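Local coordinates for protein putative peptidase (Chlamydophila abortus, PDB 3CE2) that probably cleaves small peptides as a zinc-dependent oligopeptidase of the M3B family, at residues A[408-411]-A[412-416]; A[415-418]-A[419-423]; A[561-564]-A[565-569]; A[571-574]-A[575-579]. One frame throughout, in Å; residues are numbered along the deposited sequence.

Contact 1. Residues A[408-411]-A[412-416]; sequences MHSY and FSRKH. With ZN (zinc ion), chain G.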
loop_
_atom_site.group_PDB
_atom_site.type_symbol
_atom_site.label_atom_id
_atom_site.label_comp_id
_atom_site.label_asym_id
_atom_site.label_seq_id
_atom_site.Cartn_x
_atom_site.Cartn_y
_atom_site.Cartn_z
ATOM N N MET A 408 7.601 -13.680 -0.197
ATOM C CA MET A 408 6.985 -14.936 -0.586
ATOM C C MET A 408 5.911 -14.749 -1.666
ATOM O O MET A 408 5.876 -15.507 -2.667
ATOM C CB MET A 408 6.452 -15.675 0.639
ATOM C CG MET A 408 7.583 -16.153 1.562
ATOM S SD MET A 408 8.707 -17.358 0.766
ATOM C CE MET A 408 7.780 -18.863 0.991
ATOM N N HIS A 409 5.080 -13.716 -1.513
ATOM C CA HIS A 409 4.073 -13.394 -2.534
ATOM C C HIS A 409 4.793 -13.320 -3.882
ATOM O O HIS A 409 4.415 -14.016 -4.851
ATOM C CB HIS A 409 3.430 -12.046 -2.228
ATOM C CG HIS A 409 2.135 -11.786 -2.937
ATOM N ND1 HIS A 409 1.684 -12.551 -3.995
ATOM C CD2 HIS A 409 1.205 -10.818 -2.750
ATOM C CE1 HIS A 409 0.522 -12.078 -4.414
ATOM N NE2 HIS A 409 0.218 -11.018 -3.683
ATOM N N SER A 410 5.836 -12.489 -3.941
ATOM C CA SER A 410 6.547 -12.247 -5.207
ATOM C C SER A 410 7.222 -13.501 -5.742
ATOM O O SER A 410 7.219 -13.776 -6.943
ATOM C CB SER A 410 7.576 -11.132 -5.043
ATOM O OG SER A 410 6.972 -9.860 -5.289
ATOM N N TYR A 411 7.797 -14.258 -4.824
ATOM C CA TYR A 411 8.490 -15.460 -5.138
ATOM C C TYR A 411 7.499 -16.412 -5.785
ATOM O O TYR A 411 7.731 -16.890 -6.892
ATOM C CB TYR A 411 9.051 -16.041 -3.849
ATOM C CG TYR A 411 9.516 -17.453 -3.953
ATOM C CD1 TYR A 411 10.797 -17.750 -4.398
ATOM C CD2 TYR A 411 8.684 -18.499 -3.583
ATOM C CE1 TYR A 411 11.245 -19.067 -4.478
ATOM C CE2 TYR A 411 9.106 -19.827 -3.669
ATOM C CZ TYR A 411 10.387 -20.103 -4.123
ATOM O OH TYR A 411 10.814 -21.411 -4.209
ATOM N N PHE A 412 6.386 -16.671 -5.107
ATOM C CA PHE A 412 5.381 -17.585 -5.626
ATOM C C PHE A 412 4.839 -17.160 -6.983
ATOM O O PHE A 412 4.657 -17.997 -7.852
ATOM C CB PHE A 412 4.221 -17.706 -4.652
ATOM C CG PHE A 412 4.457 -18.674 -3.544
ATOM C CD1 PHE A 412 5.018 -19.913 -3.796
ATOM C CD2 PHE A 412 4.064 -18.371 -2.255
ATOM C CE1 PHE A 412 5.198 -20.826 -2.764
ATOM C CE2 PHE A 412 4.248 -19.269 -1.211
ATOM C CZ PHE A 412 4.809 -20.498 -1.468
ATOM N N SER A 413 4.587 -15.868 -7.163
ATOM C CA SER A 413 4.050 -15.344 -8.419
ATOM C C SER A 413 5.007 -15.469 -9.583
ATOM O O SER A 413 4.584 -15.753 -10.703
ATOM C CB SER A 413 3.617 -13.887 -8.272
ATOM O OG SER A 413 2.406 -13.814 -7.543
ATOM N N ARG A 414 6.290 -15.240 -9.323
ATOM C CA ARG A 414 7.312 -15.307 -10.374
ATOM C C ARG A 414 7.530 -16.733 -10.838
ATOM O O ARG A 414 7.693 -16.986 -12.029
ATOM C CB ARG A 414 8.635 -14.745 -9.871
ATOM C CG ARG A 414 8.662 -13.239 -9.852
ATOM C CD ARG A 414 9.748 -12.743 -8.953
ATOM N NE ARG A 414 9.557 -11.330 -8.707
ATOM C CZ ARG A 414 10.230 -10.636 -7.804
ATOM N NH1 ARG A 414 11.173 -11.220 -7.069
ATOM N NH2 ARG A 414 9.959 -9.353 -7.657
ATOM N N LYS A 415 7.531 -17.646 -9.874
ATOM C CA LYS A 415 7.648 -19.068 -10.118
ATOM C C LYS A 415 6.460 -19.645 -10.925
ATOM O O LYS A 415 6.603 -20.649 -11.600
ATOM C CB LYS A 415 7.776 -19.781 -8.773
ATOM C CG LYS A 415 8.516 -21.077 -8.811
ATOM C CD LYS A 415 9.270 -21.322 -7.495
ATOM C CE LYS A 415 8.947 -22.720 -6.914
ATOM N NZ LYS A 415 7.617 -22.774 -6.181
ATOM N N HIS A 416 5.289 -19.031 -10.866
ATOM C CA HIS A 416 4.146 -19.613 -11.570
ATOM C C HIS A 416 3.540 -18.757 -12.679
ATOM O O HIS A 416 2.655 -19.219 -13.352
ATOM C CB HIS A 416 3.041 -20.056 -10.590
ATOM C CG HIS A 416 3.432 -21.210 -9.708
ATOM N ND1 HIS A 416 3.976 -21.040 -8.449
ATOM C CD2 HIS A 416 3.361 -22.552 -9.906
ATOM C CE1 HIS A 416 4.203 -22.224 -7.903
ATOM N NE2 HIS A 416 3.846 -23.158 -8.770
HETATM ZN ZN ZN G . 2.667 -24.739 -7.973
#
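Phe-412 meets Met-408 and Tyr-411 in the last turns of helix 394-416, the helix that carries the HExxH zinc motif of M3 metallopeptidases, with His-402 and His-406 upstream. Phe-412 N donates to Met-408 O at 2.8 Å, the first of four i to i+4 bonds joining 408-411 to 412-415. With CG anti to the carbonyl carbon (chi1 -83°), the Phe-412 ring offers one face to the edge of Tyr-411 in an offset edge-to-face pair: Tyr-411 CD2 stands 3.9 Å from Phe-412 CD1, and the planes make 60°. Met-408 CE reaches the far rim, 4.2 Å from Phe-412 CE2. Apolar groups suit this flank because Met-408 and Phe-412 also pack on Tyr-348 of helix 345-357. Ser-413 is small enough to let another segment approach; its OG bonds Leu-567 O, the oxygen that His-409 ND1 reaches by a weak bond. Arg-414 runs extended from CG to NE, back along the helix, laying one guanidinium face over Ser-410 CB, which sits 3.8 Å above the plane. Lys-415 bends alongside Tyr-411, pointing the same way, with its CE 3.5 Å from Tyr-411 OH. Finally, His-416 ND1 donates in the ring plane to Phe-412 O at 3.2 Å, which fixes the imidazole's rotation and leaves NE2 to bind a zinc ion at 2.1 Å.

Contact 2. Residues A[415-418]-A[419-423]; sequences KHQP and FHDAQ. With ZN (zinc ion), chain G.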
loop_
_atom_site.group_PDB
_atom_site.type_symbol
_atom_site.label_atom_id
_atom_site.label_comp_id
_atom_site.label_asym_id
_atom_site.label_seq_id
_atom_site.Cartn_x
_atom_site.Cartn_y
_atom_site.Cartn_z
ATOM N N LYS A 415 7.531 -17.646 -9.874
ATOM C CA LYS A 415 7.648 -19.068 -10.118
ATOM C C LYS A 415 6.460 -19.645 -10.925
ATOM O O LYS A 415 6.603 -20.649 -11.600
ATOM C CB LYS A 415 7.776 -19.781 -8.773
ATOM C CG LYS A 415 8.516 -21.077 -8.811
ATOM C CD LYS A 415 9.270 -21.322 -7.495
ATOM C CE LYS A 415 8.947 -22.720 -6.914
ATOM N NZ LYS A 415 7.617 -22.774 -6.181
ATOM N N HIS A 416 5.289 -19.031 -10.866
ATOM C CA HIS A 416 4.146 -19.613 -11.570
ATOM C C HIS A 416 3.540 -18.757 -12.679
ATOM O O HIS A 416 2.655 -19.219 -13.352
ATOM C CB HIS A 416 3.041 -20.056 -10.590
ATOM C CG HIS A 416 3.432 -21.210 -9.708
ATOM N ND1 HIS A 416 3.976 -21.040 -8.449
ATOM C CD2 HIS A 416 3.361 -22.552 -9.906
ATOM C CE1 HIS A 416 4.203 -22.224 -7.903
ATOM N NE2 HIS A 416 3.846 -23.158 -8.770
ATOM N N GLN A 417 4.001 -17.530 -12.901
ATOM C CA GLN A 417 3.375 -16.711 -13.946
ATOM C C GLN A 417 4.334 -16.301 -15.040
ATOM O O GLN A 417 5.543 -16.209 -14.826
ATOM C CB GLN A 417 2.747 -15.448 -13.351
ATOM C CG GLN A 417 1.776 -15.729 -12.266
ATOM C CD GLN A 417 0.500 -16.330 -12.813
ATOM O OE1 GLN A 417 0.082 -16.022 -13.936
ATOM N NE2 GLN A 417 -0.155 -17.144 -12.007
ATOM N N PRO A 418 3.800 -16.013 -16.227
ATOM C CA PRO A 418 4.768 -15.480 -17.158
ATOM C C PRO A 418 5.068 -14.014 -16.778
ATOM O O PRO A 418 4.405 -13.434 -15.894
ATOM C CB PRO A 418 4.059 -15.601 -18.509
ATOM C CG PRO A 418 2.604 -15.538 -18.182
ATOM C CD PRO A 418 2.434 -16.070 -16.779
ATOM N N PHE A 419 6.069 -13.437 -17.435
ATOM C CA PHE A 419 6.634 -12.154 -17.031
ATOM C C PHE A 419 5.565 -11.098 -16.971
ATOM O O PHE A 419 5.473 -10.344 -16.015
ATOM C CB PHE A 419 7.739 -11.728 -17.998
ATOM C CG PHE A 419 8.138 -10.298 -17.864
ATOM C CD1 PHE A 419 8.971 -9.889 -16.831
ATOM C CD2 PHE A 419 7.680 -9.354 -18.761
ATOM C CE1 PHE A 419 9.343 -8.550 -16.696
ATOM C CE2 PHE A 419 8.050 -8.012 -18.631
ATOM C CZ PHE A 419 8.880 -7.613 -17.594
ATOM N N HIS A 420 4.724 -11.053 -17.986
ATOM C CA HIS A 420 3.777 -9.951 -18.072
ATOM C C HIS A 420 2.571 -10.118 -17.123
ATOM O O HIS A 420 1.727 -9.238 -17.046
ATOM C CB HIS A 420 3.299 -9.806 -19.517
ATOM C CG HIS A 420 2.568 -11.012 -20.024
ATOM N ND1 HIS A 420 3.216 -12.153 -20.443
ATOM C CD2 HIS A 420 1.245 -11.263 -20.159
ATOM C CE1 HIS A 420 2.326 -13.055 -20.816
ATOM N NE2 HIS A 420 1.122 -12.536 -20.659
ATOM N N ASP A 421 2.478 -11.243 -16.416
ATOM C CA ASP A 421 1.320 -11.488 -15.572
ATOM C C ASP A 421 1.763 -11.597 -14.140
ATOM O O ASP A 421 0.943 -11.733 -13.253
ATOM C CB ASP A 421 0.624 -12.798 -15.961
ATOM C CG ASP A 421 -0.448 -12.621 -17.028
ATOM O OD1 ASP A 421 -0.587 -11.524 -17.607
ATOM O OD2 ASP A 421 -1.172 -13.607 -17.294
ATOM N N ALA A 422 3.060 -11.523 -13.906
ATOM C CA ALA A 422 3.619 -11.856 -12.586
ATOM C C ALA A 422 3.467 -10.808 -11.487
ATOM O O ALA A 422 3.450 -11.136 -10.306
ATOM C CB ALA A 422 5.071 -12.225 -12.731
ATOM N N GLN A 423 3.386 -9.543 -11.861
ATOM C CA GLN A 423 3.308 -8.496 -10.874
ATOM C C GLN A 423 1.862 -8.323 -10.428
ATOM O O GLN A 423 1.016 -7.950 -11.233
ATOM C CB GLN A 423 3.824 -7.178 -11.465
ATOM C CG GLN A 423 3.757 -6.039 -10.460
ATOM C CD GLN A 423 4.446 -6.414 -9.142
ATOM O OE1 GLN A 423 3.788 -6.652 -8.114
ATOM N NE2 GLN A 423 5.773 -6.520 -9.186
HETATM ZN ZN ZN G . 2.667 -24.739 -7.973
#
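A type I beta turn spanning Pro-418 to Asp-421 redirects the chain just after helix 394-416. Its closing bond runs from Asp-421 N to Pro-418 O at 3.0 Å, with the donor 51° out of the carbonyl plane. Pro-418 opens the turn and supplies the acceptor; Phe-419 and His-420 are its corners. Proline suits this place through its ring, which gives CB and CG to the His-420 imidazole and CD to Asp-421. His-420 takes the torsion that sets CG between its backbone N and carbonyl carbon (chi1 62°), which swings the imidazole back to the proline: His-420 CE1 lies 3.6 Å from Pro-418 CG. The polar end of that histidine is held by Pro-147 O, bonded to NE2. Asp-421 CB rests 3.8 Å from Pro-418 CD. Gln-417 also leans inward, its CB 4.0 Å from Ala-422 CB, where the small alanine leaves room for the methylene. The chain of Gln-417 bends at chi2, bringing OE1 to 3.8 Å from Asp-421 CB, while NE2 donates to Lys-568 O. Phe-419 turns outward onto helix 66-96. The i to i+3 bond and the corner torsions together define a type I turn, here leading from helix 394-416 into the loop before helix 431-447.

Contact 3. Residues A[561-564]-A[565-569]; sequences NSYL and NFLKS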
loop_
_atom_site.group_PDB
_atom_site.type_symbol
_atom_site.label_atom_id
_atom_site.label_comp_id
_atom_site.label_asym_id
_atom_site.label_seq_id
_atom_site.Cartn_x
_atom_site.Cartn_y
_atom_site.Cartn_z
ATOM N N ASN A 561 -4.611 -24.005 1.005
ATOM C CA ASN A 561 -4.304 -24.173 -0.414
ATOM C C ASN A 561 -4.728 -22.970 -1.187
ATOM O O ASN A 561 -4.041 -22.520 -2.091
ATOM C CB ASN A 561 -4.965 -25.413 -0.994
ATOM C CG ASN A 561 -4.286 -26.669 -0.531
ATOM O OD1 ASN A 561 -3.093 -26.856 -0.766
ATOM N ND2 ASN A 561 -5.023 -27.518 0.181
ATOM N N SER A 562 -5.868 -22.440 -0.803
ATOM C CA SER A 562 -6.417 -21.274 -1.444
ATOM C C SER A 562 -5.538 -20.028 -1.290
ATOM O O SER A 562 -5.295 -19.294 -2.265
ATOM C CB SER A 562 -7.831 -21.041 -0.942
ATOM O OG SER A 562 -8.727 -21.856 -1.690
ATOM N N TYR A 563 -5.040 -19.799 -0.081
ATOM C CA TYR A 563 -4.202 -18.642 0.130
ATOM C C TYR A 563 -2.959 -18.829 -0.720
ATOM O O TYR A 563 -2.532 -17.909 -1.418
ATOM C CB TYR A 563 -3.842 -18.480 1.594
ATOM C CG TYR A 563 -2.925 -17.310 1.871
ATOM C CD1 TYR A 563 -3.286 -16.024 1.522
ATOM C CD2 TYR A 563 -1.711 -17.490 2.513
ATOM C CE1 TYR A 563 -2.459 -14.968 1.764
ATOM C CE2 TYR A 563 -0.880 -16.416 2.783
ATOM C CZ TYR A 563 -1.266 -15.167 2.405
ATOM O OH TYR A 563 -0.443 -14.099 2.658
ATOM N N LEU A 564 -2.414 -20.043 -0.685
ATOM C CA LEU A 564 -1.206 -20.349 -1.416
ATOM C C LEU A 564 -1.432 -20.135 -2.898
ATOM O O LEU A 564 -0.552 -19.581 -3.586
ATOM C CB LEU A 564 -0.734 -21.766 -1.105
ATOM C CG LEU A 564 0.353 -21.953 -0.006
ATOM C CD1 LEU A 564 0.667 -20.718 0.853
ATOM C CD2 LEU A 564 0.062 -23.139 0.916
ATOM N N ASN A 565 -2.614 -20.530 -3.387
ATOM C CA ASN A 565 -2.963 -20.343 -4.809
ATOM C C ASN A 565 -3.087 -18.866 -5.143
ATOM O O ASN A 565 -2.708 -18.415 -6.240
ATOM C CB ASN A 565 -4.270 -21.026 -5.167
ATOM C CG ASN A 565 -4.126 -22.529 -5.337
ATOM O OD1 ASN A 565 -3.029 -23.084 -5.251
ATOM N ND2 ASN A 565 -5.252 -23.199 -5.575
ATOM N N PHE A 566 -3.606 -18.102 -4.188
ATOM C CA PHE A 566 -3.656 -16.672 -4.362
ATOM C C PHE A 566 -2.224 -16.110 -4.540
ATOM O O PHE A 566 -1.953 -15.314 -5.413
ATOM C CB PHE A 566 -4.355 -16.048 -3.161
ATOM C CG PHE A 566 -4.033 -14.616 -2.970
ATOM C CD1 PHE A 566 -4.690 -13.650 -3.693
ATOM C CD2 PHE A 566 -3.068 -14.232 -2.068
ATOM C CE1 PHE A 566 -4.392 -12.311 -3.515
ATOM C CE2 PHE A 566 -2.764 -12.903 -1.886
ATOM C CZ PHE A 566 -3.423 -11.938 -2.612
ATOM N N LEU A 567 -1.292 -16.558 -3.725
ATOM C CA LEU A 567 0.027 -15.985 -3.755
ATOM C C LEU A 567 0.678 -16.275 -5.101
ATOM O O LEU A 567 1.447 -15.459 -5.613
ATOM C CB LEU A 567 0.858 -16.561 -2.610
ATOM C CG LEU A 567 0.460 -16.095 -1.215
ATOM C CD1 LEU A 567 1.456 -16.543 -0.176
ATOM C CD2 LEU A 567 0.384 -14.602 -1.207
ATOM N N LYS A 568 0.359 -17.442 -5.676
ATOM C CA LYS A 568 0.932 -17.871 -6.959
ATOM C C LYS A 568 0.216 -17.275 -8.162
ATOM O O LYS A 568 0.549 -17.605 -9.304
ATOM C CB LYS A 568 0.880 -19.378 -7.067
ATOM C CG LYS A 568 1.567 -20.033 -5.900
ATOM C CD LYS A 568 1.387 -21.549 -5.880
ATOM C CE LYS A 568 1.696 -22.067 -4.469
ATOM N NZ LYS A 568 2.173 -23.462 -4.470
ATOM N N SER A 569 -0.762 -16.399 -7.924
ATOM C CA SER A 569 -1.592 -15.906 -9.016
ATOM C C SER A 569 -1.038 -14.666 -9.676
ATOM O O SER A 569 -1.471 -14.319 -10.777
ATOM C CB SER A 569 -3.029 -15.654 -8.554
ATOM O OG SER A 569 -3.584 -16.837 -8.001
#
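Tyr-563, Phe-566 and Leu-567 form an apolar cluster on the buried side of helix 559-567, near its C-terminal end; Phe-566 and Leu-567 lie three and four residues after Tyr-563, about one turn on. Tyr-563 has CG anti to its own nitrogen (chi1 178°), a torsion that stretches the ring along the helix toward Leu-567. Leu-567 CG makes a CH-pi contact over one face of that ring, 4.2 Å from the centroid, and Leu-567 CD1 approaches Tyr-563 CE2 at 3.8 Å. Branched leucine suits the spot because both its methyls reach the ring. Phe-566 lies to another side: its ring is nearly parallel to that of Tyr-563 (18°) but displaced, with little face shared, and they meet mainly through Tyr-563 CE1 and Phe-566 CD2, 3.9 Å apart. Tyr-563 O sits at the edge of the Phe-566 ring, in its plane, while accepting from Leu-567 N at 2.9 Å. Lys-568 extends its methylenes past Leu-564, CE lying 4.2 Å from Leu-564 CB. The cluster packs against helix 431-447 through Ala-432 and Leu-435, and against Phe-548. Leu-567 ends the helix and Lys-568 belongs to the turn after it, both set against helix 394-416; Ser-569 N still donates to Phe-566 O at 3.0 Å. This is the C-terminal end of an amphipathic helix packed on its neighbours.

Contact 4. Residues A[571-574]-A[575-579]; sequences GSDF and PLEIL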
loop_
_atom_site.group_PDB
_atom_site.type_symbol
_atom_site.label_atom_id
_atom_site.label_comp_id
_atom_site.label_asym_id
_atom_site.label_seq_id
_atom_site.Cartn_x
_atom_site.Cartn_y
_atom_site.Cartn_z
ATOM N N GLY A 571 -0.518 -11.188 -11.095
ATOM C CA GLY A 571 -1.540 -10.294 -11.627
ATOM C C GLY A 571 -2.212 -10.876 -12.862
ATOM O O GLY A 571 -2.441 -10.157 -13.826
ATOM N N SER A 572 -2.553 -12.167 -12.828
ATOM C CA SER A 572 -3.094 -12.852 -14.007
ATOM C C SER A 572 -4.556 -12.547 -14.326
ATOM O O SER A 572 -5.070 -12.936 -15.368
ATOM C CB SER A 572 -2.902 -14.362 -13.889
ATOM O OG SER A 572 -3.288 -14.825 -12.619
ATOM N N ASP A 573 -5.227 -11.834 -13.446
ATOM C CA ASP A 573 -6.596 -11.489 -13.707
ATOM C C ASP A 573 -6.885 -10.236 -12.895
ATOM O O ASP A 573 -6.033 -9.786 -12.134
ATOM C CB ASP A 573 -7.478 -12.642 -13.249
ATOM C CG ASP A 573 -8.810 -12.718 -13.990
ATOM O OD1 ASP A 573 -9.217 -11.763 -14.697
ATOM O OD2 ASP A 573 -9.470 -13.766 -13.848
ATOM N N PHE A 574 -8.076 -9.673 -13.052
ATOM C CA PHE A 574 -8.532 -8.597 -12.182
ATOM C C PHE A 574 -8.482 -9.038 -10.738
ATOM O O PHE A 574 -8.773 -10.191 -10.425
ATOM C CB PHE A 574 -9.947 -8.168 -12.571
ATOM C CG PHE A 574 -10.018 -7.563 -13.944
ATOM C CD1 PHE A 574 -9.348 -6.363 -14.224
ATOM C CD2 PHE A 574 -10.686 -8.214 -14.978
ATOM C CE1 PHE A 574 -9.375 -5.815 -15.496
ATOM C CE2 PHE A 574 -10.718 -7.654 -16.255
ATOM C CZ PHE A 574 -10.061 -6.467 -16.513
ATOM N N PRO A 575 -8.108 -8.123 -9.845
ATOM C CA PRO A 575 -7.896 -8.490 -8.427
ATOM C C PRO A 575 -9.077 -9.187 -7.738
ATOM O O PRO A 575 -8.860 -10.117 -6.959
ATOM C CB PRO A 575 -7.590 -7.153 -7.744
ATOM C CG PRO A 575 -7.998 -6.062 -8.756
ATOM C CD PRO A 575 -7.866 -6.691 -10.116
ATOM N N LEU A 576 -10.310 -8.759 -7.999
ATOM C CA LEU A 576 -11.435 -9.440 -7.339
ATOM C C LEU A 576 -11.599 -10.856 -7.868
ATOM O O LEU A 576 -11.944 -11.774 -7.107
ATOM C CB LEU A 576 -12.751 -8.671 -7.461
ATOM C CG LEU A 576 -12.813 -7.260 -6.855
ATOM C CD1 LEU A 576 -14.189 -6.670 -7.058
ATOM C CD2 LEU A 576 -12.363 -7.179 -5.374
ATOM N N GLU A 577 -11.358 -11.033 -9.164
ATOM C CA GLU A 577 -11.396 -12.360 -9.765
ATOM C C GLU A 577 -10.335 -13.271 -9.166
ATOM O O GLU A 577 -10.633 -14.415 -8.816
ATOM C CB GLU A 577 -11.280 -12.292 -11.282
ATOM C CG GLU A 577 -12.536 -11.722 -11.907
ATOM C CD GLU A 577 -13.770 -12.535 -11.497
ATOM O OE1 GLU A 577 -13.718 -13.789 -11.613
ATOM O OE2 GLU A 577 -14.777 -11.930 -11.034
ATOM N N ILE A 578 -9.114 -12.760 -9.011
ATOM C CA ILE A 578 -8.058 -13.535 -8.368
ATOM C C ILE A 578 -8.503 -13.973 -6.980
ATOM O O ILE A 578 -8.275 -15.097 -6.546
ATOM C CB ILE A 578 -6.784 -12.724 -8.203
ATOM C CG1 ILE A 578 -6.043 -12.633 -9.534
ATOM C CG2 ILE A 578 -5.888 -13.370 -7.149
ATOM C CD1 ILE A 578 -4.797 -11.697 -9.479
ATOM N N LEU A 579 -9.145 -13.065 -6.273
ATOM C CA LEU A 579 -9.621 -13.379 -4.959
ATOM C C LEU A 579 -10.758 -14.384 -5.019
ATOM O O LEU A 579 -10.780 -15.312 -4.217
ATOM C CB LEU A 579 -10.063 -12.107 -4.259
ATOM C CG LEU A 579 -8.921 -11.204 -3.826
ATOM C CD1 LEU A 579 -9.489 -9.934 -3.195
ATOM C CD2 LEU A 579 -8.113 -11.955 -2.820
#
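Asp-573 packs against Glu-577 and Ile-578 where the loop 571-574 enters helix 575-581. Beginning at CB, it touches Ile-578 CG1 at 4.0 Å; next, Asp-573 CG stands 3.7 Å from Glu-577 CB. Its carboxylate then divides its partners. OD1 accepts from the N-H of the following residue, Phe-574, at 2.9 Å from its N, met on the anti side and 34° out of the carboxylate plane. OD2 comes within 3.5 Å of Glu-577 CB and also makes a salt bridge with Lys-581, a turn further along the helix. This reach follows from the chi1 of -154°, which sends CG away from the backbone nitrogen. Phe-574 holds the N-cap position, and its carbonyl starts the helix: Ile-578 N donates to Phe-574 O at 3.0 Å, nearly straight. Pro-575 suits the first helical residue, where no N-H is needed and phi is already restrained; its CD lies 3.5 Å from Phe-574 CB, at the edge of the phenyl ring. That ring continues outward to an edge-to-face meeting with Phe-150. Ile-578 fills the inside of the bend, its CD1 3.5 Å from Asp-573 O. The Glu-577 carboxylate stays clear of its neighbour, with OE1 4.8 Å from Asp-573 OD2. Two like charges so placed might raise each other's proton affinity slightly, but the lysine and the helix N-terminus probably offset this and keep Asp-573 ionised.

Overall arrangement
All four contacts lie within the M3 peptidase region, on the same side of the chain's centre. Contacts 1 and 2 run into one another, sharing Lys-415 and His-416, with centres 8 Å apart, and follow the end of helix 394-416 into its loop; contacts 3 and 4 come later, on the successive helices 559-567 and 575-581, centres 11 Å apart. Distant in sequence, the two pairs meet in space: contact 3 lies about 10 Å from contact 1 between centres, and contact 2 joins contact 4 through a probable hydrogen bond between Asp-421 O and Gly-571 N. Helices 559-567 and 575-581 are thus tied to the end of the helix that carries the zinc-binding His-402 and His-406.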